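Local coordinates for protein N-acetylmuramoyl-L-alanine amidase XlyA (PDB 3RDR) that hydrolyses the bond between N-acetylmuramoyl residues and L-amino acids in cell-wall glycopeptides, this chain being its zinc-containing catalytic domain, at residues Ala16-Pro20 with Thr55-Trp59; Leu127-Pro132 with Trp149-Lys153. All blocks are in the same frame, centred on the assembly; numbering follows the deposited sequence.

Contact 1. Residues Ala16-Pro20 with Thr55-Trp59; sequences ANNRP and TTTSW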
loop_
_atom_site.group_PDB
_atom_site.type_symbol
_atom_site.label_atom_id
_atom_site.label_comp_id
_atom_site.label_asym_id
_atom_site.label_seq_id
_atom_site.Cartn_x
_atom_site.Cartn_y
_atom_site.Cartn_z
ATOM N N ALA A 16 6.712 17.676 -2.268
ATOM C CA ALA A 16 5.306 17.784 -1.884
ATOM C C ALA A 16 5.160 17.444 -0.405
ATOM O O ALA A 16 5.995 16.744 0.162
ATOM C CB ALA A 16 4.450 16.835 -2.734
ATOM N N ASN A 17 4.099 17.946 0.217
ATOM C CA ASN A 17 3.852 17.687 1.629
ATOM C C ASN A 17 3.727 16.195 1.933
ATOM O O ASN A 17 4.114 15.751 3.018
ATOM C CB ASN A 17 2.587 18.421 2.090
ATOM C CG ASN A 17 2.807 19.921 2.258
ATOM O OD1 ASN A 17 1.851 20.688 2.389
ATOM N ND2 ASN A 17 4.069 20.344 2.268
ATOM N N ASN A 18 3.196 15.412 0.995
ATOM C CA ASN A 18 3.073 13.985 1.257
ATOM C C ASN A 18 4.188 13.140 0.650
ATOM O O ASN A 18 4.021 11.946 0.417
ATOM C CB ASN A 18 1.695 13.446 0.842
ATOM C CG ASN A 18 1.465 13.485 -0.646
ATOM O OD1 ASN A 18 0.586 12.787 -1.164
ATOM N ND2 ASN A 18 2.237 14.295 -1.346
ATOM N N ARG A 19 5.323 13.775 0.371
ATOM C CA ARG A 19 6.490 13.053 -0.120
ATOM C C ARG A 19 7.645 13.533 0.755
ATOM O O ARG A 19 8.545 14.239 0.295
ATOM C CB ARG A 19 6.785 13.334 -1.601
ATOM C CG ARG A 19 7.998 12.535 -2.093
ATOM C CD ARG A 19 8.161 12.470 -3.614
ATOM N NE ARG A 19 9.388 11.751 -3.956
ATOM C CZ ARG A 19 9.837 11.535 -5.193
ATOM N NH1 ARG A 19 9.165 11.977 -6.245
ATOM N NH2 ARG A 19 10.978 10.882 -5.373
ATOM N N PRO A 20 7.622 13.157 2.045
ATOM C CA PRO A 20 8.657 13.541 3.010
ATOM C C PRO A 20 10.065 13.249 2.514
ATOM O O PRO A 20 11.000 13.983 2.825
ATOM C CB PRO A 20 8.283 12.738 4.259
ATOM C CG PRO A 20 7.574 11.537 3.695
ATOM C CD PRO A 20 6.713 12.156 2.629
ATOM N N THR A 55 -2.682 17.154 -0.104
ATOM C CA THR A 55 -2.733 15.836 0.529
ATOM C C THR A 55 -1.563 15.682 1.499
ATOM O O THR A 55 -0.471 16.199 1.253
ATOM C CB THR A 55 -2.659 14.708 -0.517
ATOM O OG1 THR A 55 -1.405 14.779 -1.206
ATOM C CG2 THR A 55 -3.792 14.842 -1.522
ATOM N N THR A 56 -1.792 14.971 2.598
ATOM C CA THR A 56 -0.749 14.766 3.597
ATOM C C THR A 56 -0.387 13.293 3.799
ATOM O O THR A 56 0.667 12.977 4.367
ATOM C CB THR A 56 -1.164 15.377 4.958
ATOM O OG1 THR A 56 -2.488 14.942 5.293
ATOM C CG2 THR A 56 -1.138 16.911 4.890
ATOM N N THR A 57 -1.253 12.394 3.337
ATOM C CA THR A 57 -0.999 10.960 3.471
ATOM C C THR A 57 -0.392 10.412 2.182
ATOM O O THR A 57 -0.622 10.954 1.102
ATOM C CB THR A 57 -2.311 10.186 3.792
ATOM O OG1 THR A 57 -2.746 10.518 5.118
ATOM C CG2 THR A 57 -2.092 8.684 3.718
ATOM N N SER A 58 0.393 9.344 2.294
ATOM C CA SER A 58 1.008 8.747 1.114
ATOM C C SER A 58 1.507 7.337 1.383
ATOM O O SER A 58 1.883 7.001 2.507
ATOM C CB SER A 58 2.178 9.607 0.621
ATOM O OG SER A 58 3.241 9.600 1.558
ATOM N N TRP A 59 1.493 6.519 0.340
ATOM C CA TRP A 59 1.956 5.142 0.419
ATOM C C TRP A 59 2.606 4.818 -0.922
ATOM O O TRP A 59 2.543 5.621 -1.858
ATOM C CB TRP A 59 0.789 4.197 0.733
ATOM C CG TRP A 59 -0.359 4.352 -0.187
ATOM C CD1 TRP A 59 -0.592 3.654 -1.335
ATOM C CD2 TRP A 59 -1.433 5.295 -0.065
ATOM N NE1 TRP A 59 -1.744 4.101 -1.933
ATOM C CE2 TRP A 59 -2.281 5.108 -1.175
ATOM C CE3 TRP A 59 -1.761 6.278 0.879
ATOM C CZ2 TRP A 59 -3.440 5.868 -1.373
ATOM C CZ3 TRP A 59 -2.917 7.035 0.683
ATOM C CH2 TRP A 59 -3.740 6.823 -0.436
HETATM O O HOH W 1 1.095 17.149 -0.810
#
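The flat amide of Asn18 has one corner set between Thr55 and Thr57. As modelled, Asn18 OD1 lies 2.8 Å from Thr55 OG1 and 3.2 Å from Thr57 O. The amide is probably turned over, so its atom assignment is uncertain; turned back, its NH2 might face the two oxygens, Thr55 OG1 and Thr57 O. Thr55 OG1 is hydrogen-bonded to Asn52 O. The second flat group is the Trp59 indole, which makes no contact with Ala16-Pro20. Thr57 CG2 meets its edge in plane, and the His71 ring meets the indole with the two planes nearly perpendicular.

Asn18 CG sits between its backbone N and carbonyl carbon (chi1 67°), which turns the amide in toward the other loop. Behind it, Asn18 CB rests on the backbone of that loop, 3.6 Å from Thr56 C.

Ser58 OG donates to Asn18 O over 2.7 Å. The bond makes an angle of 143° at the carbonyl oxygen, and the hydroxyl lies 29° off the plane of the carbonyl. The same hydroxyl is hydrogen-bonded to Trp79 N, so Ser58 ties three loops together. A water bridges the backbones, accepting from Asn18 N and donating to Thr55 O over 2.8 Å. Asn17 adds a light contact, CB 3.9 Å from Thr55 O.

Ala16 to Arg19 form a type I beta turn, closed by the bond from Arg19 N to Ala16 O. This is a beta turn docked through its third residue on the loop that enters strand 61-63, beside the zinc site of the T7 lysozyme-like amidase fold.

Contact 2. Residues Leu127-Pro132 with Trp149-Lys153; sequences LANVVP and WDSFK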
loop_
_atom_site.group_PDB
_atom_site.type_symbol
_atom_site.label_atom_id
_atom_site.label_comp_id
_atom_site.label_asym_id
_atom_site.label_seq_id
_atom_site.Cartn_x
_atom_site.Cartn_y
_atom_site.Cartn_z
ATOM N N LEU A 127 7.748 -13.286 5.338
ATOM C CA LEU A 127 6.294 -13.305 5.415
ATOM C C LEU A 127 5.821 -12.779 6.763
ATOM O O LEU A 127 4.794 -12.100 6.852
ATOM C CB LEU A 127 5.767 -14.730 5.217
ATOM C CG LEU A 127 4.239 -14.857 5.245
ATOM C CD1 LEU A 127 3.654 -14.268 3.967
ATOM C CD2 LEU A 127 3.842 -16.316 5.389
ATOM N N ALA A 128 6.566 -13.104 7.814
ATOM C CA ALA A 128 6.220 -12.655 9.155
ATOM C C ALA A 128 6.210 -11.127 9.230
ATOM O O ALA A 128 5.506 -10.542 10.055
ATOM C CB ALA A 128 7.216 -13.223 10.175
ATOM N N ASN A 129 6.985 -10.484 8.364
ATOM C CA ASN A 129 7.053 -9.030 8.364
ATOM C C ASN A 129 6.050 -8.350 7.431
ATOM O O ASN A 129 6.146 -7.154 7.168
ATOM C CB ASN A 129 8.487 -8.576 8.068
ATOM C CG ASN A 129 9.376 -8.634 9.307
ATOM O OD1 ASN A 129 9.135 -9.425 10.220
ATOM N ND2 ASN A 129 10.407 -7.802 9.339
ATOM N N VAL A 130 5.099 -9.124 6.917
ATOM C CA VAL A 130 4.042 -8.566 6.080
ATOM C C VAL A 130 2.950 -8.336 7.114
ATOM O O VAL A 130 2.350 -9.288 7.617
ATOM C CB VAL A 130 3.553 -9.560 5.009
ATOM C CG1 VAL A 130 2.383 -8.959 4.236
ATOM C CG2 VAL A 130 4.691 -9.887 4.050
ATOM N N VAL A 131 2.709 -7.075 7.451
ATOM C CA VAL A 131 1.730 -6.746 8.475
ATOM C C VAL A 131 0.598 -5.826 8.044
ATOM O O VAL A 131 0.677 -5.148 7.017
ATOM C CB VAL A 131 2.417 -6.071 9.681
ATOM C CG1 VAL A 131 3.491 -6.984 10.257
ATOM C CG2 VAL A 131 3.019 -4.741 9.248
ATOM N N PRO A 132 -0.483 -5.800 8.839
ATOM C CA PRO A 132 -1.636 -4.948 8.546
ATOM C C PRO A 132 -1.377 -3.596 9.191
ATOM O O PRO A 132 -0.631 -3.506 10.168
ATOM C CB PRO A 132 -2.784 -5.685 9.223
ATOM C CG PRO A 132 -2.116 -6.234 10.460
ATOM C CD PRO A 132 -0.801 -6.764 9.911
ATOM N N TRP A 149 -7.045 -12.267 8.034
ATOM C CA TRP A 149 -5.648 -11.898 7.796
ATOM C C TRP A 149 -4.705 -13.075 7.538
ATOM O O TRP A 149 -4.017 -13.117 6.514
ATOM C CB TRP A 149 -5.124 -11.061 8.972
ATOM C CG TRP A 149 -3.715 -10.576 8.773
ATOM C CD1 TRP A 149 -2.613 -10.941 9.492
ATOM C CD2 TRP A 149 -3.248 -9.694 7.742
ATOM N NE1 TRP A 149 -1.486 -10.347 8.969
ATOM C CE2 TRP A 149 -1.847 -9.578 7.894
ATOM C CE3 TRP A 149 -3.875 -8.993 6.703
ATOM C CZ2 TRP A 149 -1.061 -8.790 7.042
ATOM C CZ3 TRP A 149 -3.091 -8.206 5.855
ATOM C CH2 TRP A 149 -1.699 -8.115 6.033
ATOM N N ASP A 150 -4.672 -14.032 8.458
ATOM C CA ASP A 150 -3.792 -15.185 8.301
ATOM C C ASP A 150 -4.031 -15.948 7.002
ATOM O O ASP A 150 -3.092 -16.487 6.414
ATOM C CB ASP A 150 -3.933 -16.115 9.510
ATOM C CG ASP A 150 -3.291 -15.537 10.764
ATOM O OD1 ASP A 150 -3.545 -16.066 11.867
ATOM O OD2 ASP A 150 -2.523 -14.556 10.645
ATOM N N SER A 151 -5.281 -15.994 6.549
ATOM C CA SER A 151 -5.605 -16.679 5.300
ATOM C C SER A 151 -5.055 -15.865 4.136
ATOM O O SER A 151 -4.484 -16.416 3.193
ATOM C CB SER A 151 -7.121 -16.841 5.140
ATOM O OG SER A 151 -7.661 -17.663 6.160
ATOM N N PHE A 152 -5.238 -14.549 4.202
ATOM C CA PHE A 152 -4.740 -13.654 3.160
ATOM C C PHE A 152 -3.245 -13.887 2.975
ATOM O O PHE A 152 -2.747 -13.933 1.848
ATOM C CB PHE A 152 -4.985 -12.190 3.557
ATOM C CG PHE A 152 -4.210 -11.197 2.732
ATOM C CD1 PHE A 152 -4.528 -10.978 1.396
ATOM C CD2 PHE A 152 -3.148 -10.490 3.292
ATOM C CE1 PHE A 152 -3.798 -10.070 0.626
ATOM C CE2 PHE A 152 -2.411 -9.580 2.532
ATOM C CZ PHE A 152 -2.738 -9.370 1.196
ATOM N N LYS A 153 -2.536 -14.038 4.088
ATOM C CA LYS A 153 -1.096 -14.266 4.045
ATOM C C LYS A 153 -0.750 -15.649 3.508
ATOM O O LYS A 153 0.244 -15.813 2.795
ATOM C CB LYS A 153 -0.484 -14.064 5.436
ATOM C CG LYS A 153 -0.502 -12.606 5.892
ATOM C CD LYS A 153 0.179 -12.405 7.239
ATOM C CE LYS A 153 1.663 -12.747 7.185
ATOM N NZ LYS A 153 2.326 -12.478 8.494
#
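Trp149 lies with one face against Pro132. Pro132 CB stands 4.0 Å from the centroid of the six-membered ring, only 3° off the ring normal, in a CH-pi contact. Pro132 CD touches the rim, 3.5 Å from Trp149 CZ2. Val130 O comes to the indole edge, in plane, 3.5 Å from the same CZ2.

The opposite face of the indole carries Lys153 CG. From there the lysine chain bends at chi3 (64°) and brings its ammonium to two backbone carbonyls. Lys153 NZ donates to Leu127 O over 3.0 Å from above the carbonyl plane. Its bond to Val130 O is weak, at 3.3 Å. Leu127 O also accepts from Val130 N, on the other face of its plane. Lys153 CE packs 3.9 Å from Leu127 CG.

These contacts join the C-terminal helix of the T7 lysozyme-like fold to the edge strand and the short 3-10 turn before it. The axes of strand 130-132 and helix segment 149-153 come within 10.2 Å, roughly antiparallel (149°).

Further out, Val131 pairs by backbone bonds with Ile29 and Val31 of strand 28-33. Leu127 and Val130 lean on Met120 and Ile116 of helix 105-122, whose Gln113 binds Phe152 O.

In the fold
Contact 1 and contact 2 lie on opposite sides of the chain's centre, with their own centres 25 Å apart. Their nearest atoms are about 11 Å apart and do not touch. They come in series along the chain, contact 1 first. Contact 1 joins two loops, one before strand 28-33 and one before strand 61-63. Contact 2 sets the C-terminal helix on strand 130-132, the outer neighbour of strand 28-33 in the same mixed sheet. The zinc site relates them: the side chains of Thr57 and Pro132 each lie about 8 Å from the metal, which is bound by His32, His133 and Cys141. Each contact thus nears this site, probably the active site, from its own side.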